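Local atomic coordinates of DUF115 domain-containing protein (Magnetospirillum magneticum AMB-1, PDB entry 5MU5), a protein that is a Maf glycosyltransferase, probably attaching sugar to flagellin, and is involved in the formation of the bacterial flagellum. Residues 20-25 with 165-170; 143-148 with 177-182. One frame throughout, in Å; residues are numbered along the deposited sequence.

Contact 1 (20-25 with 165-170). With EDO (1,2-ethanediol), chain I.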
ATOM      1  N   LEU A  20     -24.918  -7.056 -19.926  1.00 38.61           N
ATOM      2  CA  LEU A  20     -25.531  -5.725 -19.955  1.00 40.55           C
ATOM      3  C   LEU A  20     -26.161  -5.342 -18.627  1.00 42.18           C
ATOM      4  O   LEU A  20     -26.212  -4.170 -18.282  1.00 43.91           O
ATOM      5  CB  LEU A  20     -26.564  -5.630 -21.056  1.00 41.06           C
ATOM      6  CG  LEU A  20     -25.962  -5.585 -22.458  1.00 41.21           C
ATOM      7  CD1 LEU A  20     -27.012  -5.911 -23.516  1.00 42.89           C
ATOM      8  CD2 LEU A  20     -25.342  -4.228 -22.710  1.00 40.65           C
ATOM      9  N   GLU A  21     -26.624  -6.341 -17.890  1.00 43.29           N
ATOM     10  CA  GLU A  21     -27.240  -6.133 -16.593  1.00 44.50           C
ATOM     11  C   GLU A  21     -26.212  -6.000 -15.451  1.00 44.08           C
ATOM     12  O   GLU A  21     -26.310  -5.115 -14.613  1.00 42.48           O
ATOM     13  CB  GLU A  21     -28.175  -7.317 -16.293  1.00 45.79           C
ATOM     14  CG  GLU A  21     -28.906  -7.226 -14.960  1.00 47.92           C
ATOM     15  CD  GLU A  21     -29.724  -8.465 -14.646  1.00 51.14           C
ATOM     16  OE1 GLU A  21     -29.844  -9.368 -15.499  1.00 50.31           O
ATOM     17  OE2 GLU A  21     -30.273  -8.518 -13.533  1.00 55.27           O
ATOM     18  N   LEU A  22     -25.235  -6.894 -15.422  1.00 45.25           N
ATOM     19  CA  LEU A  22     -24.325  -7.002 -14.286  1.00 45.29           C
ATOM     20  C   LEU A  22     -22.899  -6.514 -14.502  1.00 44.49           C
ATOM     21  O   LEU A  22     -22.162  -6.409 -13.530  1.00 43.80           O
ATOM     22  CB  LEU A  22     -24.305  -8.458 -13.826  1.00 46.20           C
ATOM     23  CG  LEU A  22     -25.672  -8.915 -13.292  1.00 47.19           C
ATOM     24  CD1 LEU A  22     -25.894 -10.411 -13.494  1.00 46.88           C
ATOM     25  CD2 LEU A  22     -25.808  -8.525 -11.828  1.00 47.05           C
ATOM     26  N   MET A  23     -22.507  -6.251 -15.752  1.00 43.85           N
ATOM     27  CA  MET A  23     -21.189  -5.669 -16.073  1.00 44.73           C
ATOM     28  C   MET A  23     -21.358  -4.755 -17.290  1.00 44.53           C
ATOM     29  O   MET A  23     -20.784  -5.007 -18.361  1.00 43.70           O
ATOM     30  CB  MET A  23     -20.169  -6.779 -16.342  1.00 46.25           C
ATOM     31  CG  MET A  23     -18.739  -6.320 -16.199  1.00 48.98           C
ATOM     32  SD  MET A  23     -17.544  -7.584 -16.683  1.00 52.94           S
ATOM     33  CE  MET A  23     -17.525  -8.613 -15.234  1.00 51.53           C
ATOM     34  N   PRO A  24     -22.138  -3.670 -17.119  1.00 45.67           N
ATOM     35  CA  PRO A  24     -22.719  -2.964 -18.285  1.00 47.39           C
ATOM     36  C   PRO A  24     -21.732  -2.480 -19.343  1.00 45.99           C
ATOM     37  O   PRO A  24     -21.970  -2.685 -20.548  1.00 45.01           O
ATOM     38  CB  PRO A  24     -23.517  -1.796 -17.665  1.00 46.11           C
ATOM     39  CG  PRO A  24     -23.641  -2.116 -16.226  1.00 47.89           C
ATOM     40  CD  PRO A  24     -22.506  -3.032 -15.841  1.00 46.13           C
ATOM     41  N   GLU A  25     -20.655  -1.840 -18.915  1.00 46.16           N
ATOM     42  CA  GLU A  25     -19.650  -1.345 -19.869  1.00 47.88           C
ATOM     43  C   GLU A  25     -19.085  -2.484 -20.708  1.00 44.39           C
ATOM     44  O   GLU A  25     -18.857  -2.325 -21.896  1.00 44.60           O
ATOM     45  CB  GLU A  25     -18.516  -0.590 -19.157  1.00 53.31           C
ATOM     46  CG  GLU A  25     -18.889   0.819 -18.688  1.00 59.50           C
ATOM     47  CD  GLU A  25     -17.754   1.540 -17.957  1.00 66.70           C
ATOM     48  OE1 GLU A  25     -18.045   2.550 -17.272  1.00 70.62           O
ATOM     49  OE2 GLU A  25     -16.572   1.107 -18.061  1.00 71.14           O
ATOM     50  N   ASP A 165     -21.491 -20.572 -19.628  1.00 45.13           N
ATOM     51  CA  ASP A 165     -22.696 -20.150 -18.947  1.00 48.01           C
ATOM     52  C   ASP A 165     -22.293 -18.981 -18.034  1.00 46.05           C
ATOM     53  O   ASP A 165     -21.953 -19.165 -16.875  1.00 44.28           O
ATOM     54  CB  ASP A 165     -23.306 -21.301 -18.140  1.00 50.66           C
ATOM     55  CG  ASP A 165     -24.735 -21.007 -17.701  1.00 55.20           C
ATOM     56  OD1 ASP A 165     -25.156 -19.830 -17.747  1.00 56.46           O
ATOM     57  OD2 ASP A 165     -25.443 -21.958 -17.311  1.00 60.79           O
ATOM     58  N   TRP A 166     -22.338 -17.773 -18.581  1.00 44.15           N
ATOM     59  CA  TRP A 166     -21.872 -16.591 -17.882  1.00 40.31           C
ATOM     60  C   TRP A 166     -22.738 -16.026 -16.757  1.00 39.62           C
ATOM     61  O   TRP A 166     -22.230 -15.331 -15.874  1.00 39.25           O
ATOM     62  CB  TRP A 166     -21.654 -15.484 -18.894  1.00 40.58           C
ATOM     63  CG  TRP A 166     -20.376 -15.560 -19.605  1.00 40.22           C
ATOM     64  CD1 TRP A 166     -20.178 -15.874 -20.916  1.00 39.65           C
ATOM     65  CD2 TRP A 166     -19.096 -15.280 -19.054  1.00 38.73           C
ATOM     66  NE1 TRP A 166     -18.849 -15.795 -21.217  1.00 40.94           N
ATOM     67  CE2 TRP A 166     -18.154 -15.443 -20.089  1.00 39.75           C
ATOM     68  CE3 TRP A 166     -18.649 -14.909 -17.781  1.00 38.99           C
ATOM     69  CZ2 TRP A 166     -16.773 -15.244 -19.894  1.00 39.53           C
ATOM     70  CZ3 TRP A 166     -17.280 -14.715 -17.574  1.00 38.15           C
ATOM     71  CH2 TRP A 166     -16.355 -14.882 -18.629  1.00 38.20           C
ATOM     72  N   ARG A 167     -24.033 -16.278 -16.797  1.00 41.68           N
ATOM     73  CA  ARG A 167     -24.935 -15.685 -15.823  1.00 45.31           C
ATOM     74  C   ARG A 167     -24.614 -16.026 -14.367  1.00 44.58           C
ATOM     75  O   ARG A 167     -24.587 -15.135 -13.551  1.00 42.76           O
ATOM     76  CB  ARG A 167     -26.421 -15.959 -16.139  1.00 47.41           C
ATOM     77  CG  ARG A 167     -27.342 -15.391 -15.054  1.00 50.80           C
ATOM     78  CD  ARG A 167     -28.797 -15.260 -15.442  1.00 53.90           C
ATOM     79  NE  ARG A 167     -29.049 -14.083 -16.268  1.00 60.43           N
ATOM     80  CZ  ARG A 167     -29.259 -12.850 -15.804  1.00 60.33           C
ATOM     81  NH1 ARG A 167     -29.226 -12.580 -14.506  1.00 60.63           N
ATOM     82  NH2 ARG A 167     -29.484 -11.865 -16.655  1.00 60.12           N
ATOM     83  N   PRO A 168     -24.390 -17.310 -14.040  1.00 46.90           N
ATOM     84  CA  PRO A 168     -24.054 -17.621 -12.654  1.00 45.84           C
ATOM     85  C   PRO A 168     -22.764 -16.920 -12.205  1.00 46.95           C
ATOM     86  O   PRO A 168     -22.661 -16.529 -11.056  1.00 46.51           O
ATOM     87  CB  PRO A 168     -23.877 -19.138 -12.672  1.00 48.16           C
ATOM     88  CG  PRO A 168     -24.693 -19.607 -13.834  1.00 49.03           C
ATOM     89  CD  PRO A 168     -24.484 -18.533 -14.862  1.00 48.81           C
ATOM     90  N   LEU A 169     -21.813 -16.720 -13.113  1.00 45.06           N
ATOM     91  CA  LEU A 169     -20.601 -15.971 -12.778  1.00 45.32           C
ATOM     92  C   LEU A 169     -20.900 -14.500 -12.546  1.00 42.33           C
ATOM     93  O   LEU A 169     -20.550 -13.940 -11.505  1.00 37.78           O
ATOM     94  CB  LEU A 169     -19.567 -16.102 -13.891  1.00 48.78           C
ATOM     95  CG  LEU A 169     -18.987 -17.500 -14.036  1.00 55.40           C
ATOM     96  CD1 LEU A 169     -18.089 -17.606 -15.259  1.00 59.46           C
ATOM     97  CD2 LEU A 169     -18.203 -17.815 -12.780  1.00 60.33           C
ATOM     98  N   LEU A 170     -21.559 -13.874 -13.518  1.00 41.50           N
ATOM     99  CA  LEU A 170     -21.901 -12.460 -13.415  1.00 40.21           C
ATOM    100  C   LEU A 170     -22.797 -12.161 -12.224  1.00 40.24           C
ATOM    101  O   LEU A 170     -22.700 -11.095 -11.627  1.00 37.56           O
ATOM    102  CB  LEU A 170     -22.562 -11.993 -14.705  1.00 40.90           C
ATOM    103  CG  LEU A 170     -21.572 -11.898 -15.854  1.00 41.92           C
ATOM    104  CD1 LEU A 170     -22.278 -12.018 -17.190  1.00 42.73           C
ATOM    105  CD2 LEU A 170     -20.789 -10.598 -15.739  1.00 43.67           C
TER
HETATM  106  C1  EDO I 708     -18.976  -2.462 -15.202  1.00 45.23           C
HETATM  107  O1  EDO I 708     -19.578  -1.484 -16.043  1.00 44.38           O
HETATM  108  C2  EDO I 708     -17.517  -2.378 -15.609  1.00 51.70           C
HETATM  109  O2  EDO I 708     -17.407  -2.903 -16.953  1.00 58.63           O
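Leu170 meets Leu22 and Met23 with different parts of its side chain. Its CB meets Leu22: Leu22 CD1 lies 3.9 Å from Leu170 CB. The same methyl also rests on the backbone of the other helix, with Leu22 CD1 3.8 Å from Leu170 O. The branch of Leu170 serves the methionine. Leu170 CD2 touches both ends of that side chain, 3.9 Å from Met23 CB and 3.9 Å from Met23 CE. The Met23 chain turns at its last torsion (chi3 -80°), which places CE for this contact, and the two side chains cross at about a right angle. The residues join the junction of helices 9-22 and 24-32 to helix 166-171 in the Maf N-terminal domain. Met23 is the N-cap residue of the second of these helices. Both Met23 and Leu170 also face strand 180-183, at the edge of a parallel sheet. Toward the surface the contact becomes ionic. Arg167 NH2 gives Glu21 OE1 a nearly straight bond of 2.8 Å (172° at the hydrogen), with the oxygen in the guanidinium plane. Arg167 NH1 adds a weak bond of 3.4 Å to the same Glu21 OE1. The carboxylate is turned 46° from the guanidinium. Glu171 is a second partner of Arg167, while Arg174 pairs with the other oxygen of Glu21. An alanine in place of Arg167 would probably leave Glu21 OE1 without its charged mate and Glu171 without this salt bridge.

Contact 2 (143-148 with 177-182)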
ATOM      1  N   ASN A 143     -14.853 -23.611  -6.007  1.00 48.83           N
ATOM      2  CA  ASN A 143     -15.920 -22.703  -5.590  1.00 45.87           C
ATOM      3  C   ASN A 143     -15.361 -21.353  -5.068  1.00 43.13           C
ATOM      4  O   ASN A 143     -15.584 -20.962  -3.921  1.00 39.03           O
ATOM      5  CB  ASN A 143     -16.791 -23.394  -4.561  1.00 47.98           C
ATOM      6  CG  ASN A 143     -18.054 -22.614  -4.248  1.00 53.14           C
ATOM      7  OD1 ASN A 143     -18.770 -22.154  -5.152  1.00 54.82           O
ATOM      8  ND2 ASN A 143     -18.349 -22.466  -2.959  1.00 54.64           N
ATOM      9  N   PRO A 144     -14.590 -20.652  -5.915  1.00 39.66           N
ATOM     10  CA  PRO A 144     -13.965 -19.423  -5.480  1.00 39.25           C
ATOM     11  C   PRO A 144     -14.985 -18.316  -5.230  1.00 38.26           C
ATOM     12  O   PRO A 144     -16.061 -18.350  -5.778  1.00 36.85           O
ATOM     13  CB  PRO A 144     -13.057 -19.063  -6.662  1.00 40.15           C
ATOM     14  CG  PRO A 144     -13.754 -19.651  -7.842  1.00 40.23           C
ATOM     15  CD  PRO A 144     -14.292 -20.950  -7.322  1.00 40.84           C
ATOM     16  N   ALA A 145     -14.647 -17.374  -4.365  1.00 36.56           N
ATOM     17  CA  ALA A 145     -15.495 -16.236  -4.091  1.00 35.33           C
ATOM     18  C   ALA A 145     -15.085 -15.065  -4.991  1.00 34.38           C
ATOM     19  O   ALA A 145     -15.895 -14.207  -5.258  1.00 35.14           O
ATOM     20  CB  ALA A 145     -15.351 -15.836  -2.639  1.00 35.79           C
ATOM     21  N   GLY A 146     -13.813 -15.025  -5.392  1.00 33.67           N
ATOM     22  CA  GLY A 146     -13.246 -13.982  -6.247  1.00 33.60           C
ATOM     23  C   GLY A 146     -12.699 -14.639  -7.505  1.00 35.41           C
ATOM     24  O   GLY A 146     -11.920 -15.589  -7.431  1.00 33.45           O
ATOM     25  N   ILE A 147     -13.155 -14.171  -8.667  1.00 36.45           N
ATOM     26  CA  ILE A 147     -12.802 -14.785  -9.942  1.00 35.64           C
ATOM     27  C   ILE A 147     -12.288 -13.681 -10.830  1.00 36.75           C
ATOM     28  O   ILE A 147     -12.969 -12.680 -11.080  1.00 36.70           O
ATOM     29  CB  ILE A 147     -14.017 -15.466 -10.589  1.00 37.28           C
ATOM     30  CG1 ILE A 147     -14.580 -16.529  -9.635  1.00 36.38           C
ATOM     31  CG2 ILE A 147     -13.625 -16.088 -11.930  1.00 37.63           C
ATOM     32  CD1 ILE A 147     -15.861 -17.168 -10.133  1.00 37.71           C
ATOM     33  N   HIS A 148     -11.070 -13.880 -11.307  1.00 37.79           N
ATOM     34  CA  HIS A 148     -10.348 -12.866 -12.045  1.00 36.45           C
ATOM     35  C   HIS A 148      -9.839 -13.488 -13.331  1.00 36.03           C
ATOM     36  O   HIS A 148      -9.040 -14.428 -13.337  1.00 34.78           O
ATOM     37  CB  HIS A 148      -9.206 -12.367 -11.179  1.00 35.41           C
ATOM     38  CG  HIS A 148      -9.616 -12.107  -9.770  1.00 35.55           C
ATOM     39  ND1 HIS A 148     -10.378 -11.018  -9.418  1.00 37.79           N
ATOM     40  CD2 HIS A 148      -9.404 -12.801  -8.628  1.00 35.02           C
ATOM     41  CE1 HIS A 148     -10.608 -11.042  -8.119  1.00 35.76           C
ATOM     42  NE2 HIS A 148     -10.040 -12.124  -7.621  1.00 33.97           N
ATOM     43  N   PRO A 177     -19.518  -6.117  -6.881  1.00 44.97           N
ATOM     44  CA  PRO A 177     -18.968  -6.239  -8.220  1.00 45.56           C
ATOM     45  C   PRO A 177     -17.498  -6.622  -8.267  1.00 43.87           C
ATOM     46  O   PRO A 177     -17.038  -7.157  -9.268  1.00 41.69           O
ATOM     47  CB  PRO A 177     -19.173  -4.841  -8.830  1.00 48.09           C
ATOM     48  CG  PRO A 177     -19.437  -3.920  -7.701  1.00 47.22           C
ATOM     49  CD  PRO A 177     -19.961  -4.741  -6.567  1.00 49.40           C
ATOM     50  N   LEU A 178     -16.790  -6.396  -7.168  1.00 43.89           N
ATOM     51  CA  LEU A 178     -15.381  -6.729  -7.068  1.00 42.73           C
ATOM     52  C   LEU A 178     -15.106  -8.223  -6.980  1.00 40.02           C
ATOM     53  O   LEU A 178     -13.956  -8.618  -6.975  1.00 44.94           O
ATOM     54  CB  LEU A 178     -14.753  -6.003  -5.864  1.00 45.23           C
ATOM     55  CG  LEU A 178     -14.918  -4.477  -5.978  1.00 48.54           C
ATOM     56  CD1 LEU A 178     -14.672  -3.727  -4.664  1.00 50.25           C
ATOM     57  CD2 LEU A 178     -14.042  -3.960  -7.117  1.00 46.74           C
ATOM     58  N   ARG A 179     -16.130  -9.059  -6.908  1.00 38.43           N
ATOM     59  CA  ARG A 179     -15.918 -10.522  -6.904  1.00 37.35           C
ATOM     60  C   ARG A 179     -15.652 -11.155  -8.284  1.00 36.53           C
ATOM     61  O   ARG A 179     -15.201 -12.301  -8.349  1.00 37.91           O
ATOM     62  CB  ARG A 179     -17.086 -11.232  -6.238  1.00 37.11           C
ATOM     63  CG  ARG A 179     -17.142 -10.988  -4.743  1.00 37.83           C
ATOM     64  CD  ARG A 179     -18.343 -11.682  -4.144  1.00 37.94           C
ATOM     65  NE  ARG A 179     -18.320 -13.061  -4.573  1.00 38.78           N
ATOM     66  CZ  ARG A 179     -19.268 -13.944  -4.341  1.00 39.17           C
ATOM     67  NH1 ARG A 179     -20.338 -13.632  -3.650  1.00 41.90           N
ATOM     68  NH2 ARG A 179     -19.122 -15.162  -4.810  1.00 39.98           N
ATOM     69  N   LEU A 180     -15.952 -10.444  -9.372  1.00 35.67           N
ATOM     70  CA  LEU A 180     -15.647 -10.930 -10.713  1.00 36.32           C
ATOM     71  C   LEU A 180     -15.022  -9.805 -11.488  1.00 38.11           C
ATOM     72  O   LEU A 180     -15.612  -8.739 -11.625  1.00 40.08           O
ATOM     73  CB  LEU A 180     -16.887 -11.382 -11.456  1.00 38.37           C
ATOM     74  CG  LEU A 180     -16.659 -11.875 -12.885  1.00 41.16           C
ATOM     75  CD1 LEU A 180     -15.976 -13.215 -12.903  1.00 42.05           C
ATOM     76  CD2 LEU A 180     -17.999 -11.982 -13.608  1.00 45.90           C
ATOM     77  N   ASN A 181     -13.829 -10.052 -11.997  1.00 36.38           N
ATOM     78  CA  ASN A 181     -13.087  -9.075 -12.773  1.00 36.73           C
ATOM     79  C   ASN A 181     -12.685  -9.711 -14.085  1.00 36.15           C
ATOM     80  O   ASN A 181     -12.234 -10.850 -14.104  1.00 35.94           O
ATOM     81  CB  ASN A 181     -11.825  -8.667 -12.018  1.00 36.75           C
ATOM     82  CG  ASN A 181     -12.135  -7.922 -10.749  1.00 38.44           C
ATOM     83  OD1 ASN A 181     -12.464  -6.748 -10.784  1.00 42.79           O
ATOM     84  ND2 ASN A 181     -12.062  -8.604  -9.622  1.00 38.83           N
ATOM     85  N   ILE A 182     -12.893  -8.995 -15.182  1.00 37.46           N
ATOM     86  CA  ILE A 182     -12.431  -9.446 -16.481  1.00 36.79           C
ATOM     87  C   ILE A 182     -11.482  -8.378 -16.962  1.00 35.95           C
ATOM     88  O   ILE A 182     -11.856  -7.239 -17.094  1.00 38.13           O
ATOM     89  CB  ILE A 182     -13.582  -9.637 -17.452  1.00 41.56           C
ATOM     90  CG1 ILE A 182     -14.502 -10.744 -16.904  1.00 43.24           C
ATOM     91  CG2 ILE A 182     -13.046  -9.992 -18.837  1.00 40.69           C
ATOM     92  CD1 ILE A 182     -15.756 -10.954 -17.715  1.00 47.20           C
TER
HETATM   93  O   HOH W   1     -17.711 -16.218  -6.756  1.00 39.12           O
HETATM   94  O   HOH W   2     -16.975 -14.242  -8.353  1.00 41.14           O
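Arg179 reaches the carbonyl of Ala145 with its side chain and the amide of Ile147 with its backbone. Arg179 NE donates to Ala145 O at 2.8 Å, in the carbonyl plane, and NH2 adds a weak second bond to that oxygen. The arginine chain bends at chi3 (52°), which sets NE beside the carbonyl. One water accepts from Arg179 NH2 and lies within hydrogen-bonding distance of Pro144 O. A second water lies within hydrogen-bonding distance of Arg179 O, with Ala145 O farther off.

The ladder begins at Arg179 O. Ile147 N donates to Arg179 O at 2.8 Å, and Asn181 N donates to Ile147 O at 2.9 Å. Gly146 CA lies 3.3 Å from Arg179 O in a CA-H...O contact. The side chains of Ile147 and Leu180 share one face of the sheet, where Leu180 CD1 packs 3.8 Å from Ile147 CB. His148 and Asn181 share the other face. They lie side by side and point the same way, with ring and amide planes 17° apart. Asn181 ND2 donates to His148 ND1 at 3.0 Å, in the plane of the ring. ND1 is thus the acceptor.

Second-shell residues hold these groups. His148 NE2 is hydrogen-bonded to His123 ND1, on the neighbouring strand 123-127, and Ala198 of helix 188-202 packs on both His148 and Asn181. On the opposite face Leu169 and Leu170 of helix 166-171 cover Ile147 and Leu180. Leu573 of helix 568-579 touches Arg179. Strands 146-150 and 180-183 are neighbours in a four-stranded parallel sheet, and helix 166-171 lies in the connection between them, an alpha/beta layout with helices on both faces.

Contacts 1 and 2 lie in adjoining layers of the Maf N-terminal domain, contact 2 in the sheet and contact 1 in the helices packed on one face of it. Helix 166-171 comes just before strand 180-183 in the chain and packs against it. Their side chains meet directly: Leu170 CD2 is 3.8 Å from Leu180 CD2, and Leu169 CD2 is 3.6 Å from Ile147 CD1. Met23 joins in through its CE, touching Leu180 and Ile182. Contact 2 is the more buried, and backbone bonds, an Asn-His pair and an arginine-carbonyl bond prevail there. Contact 1 is partly buried. It has apolar packing on its inner side and a salt bridge nearer the surface.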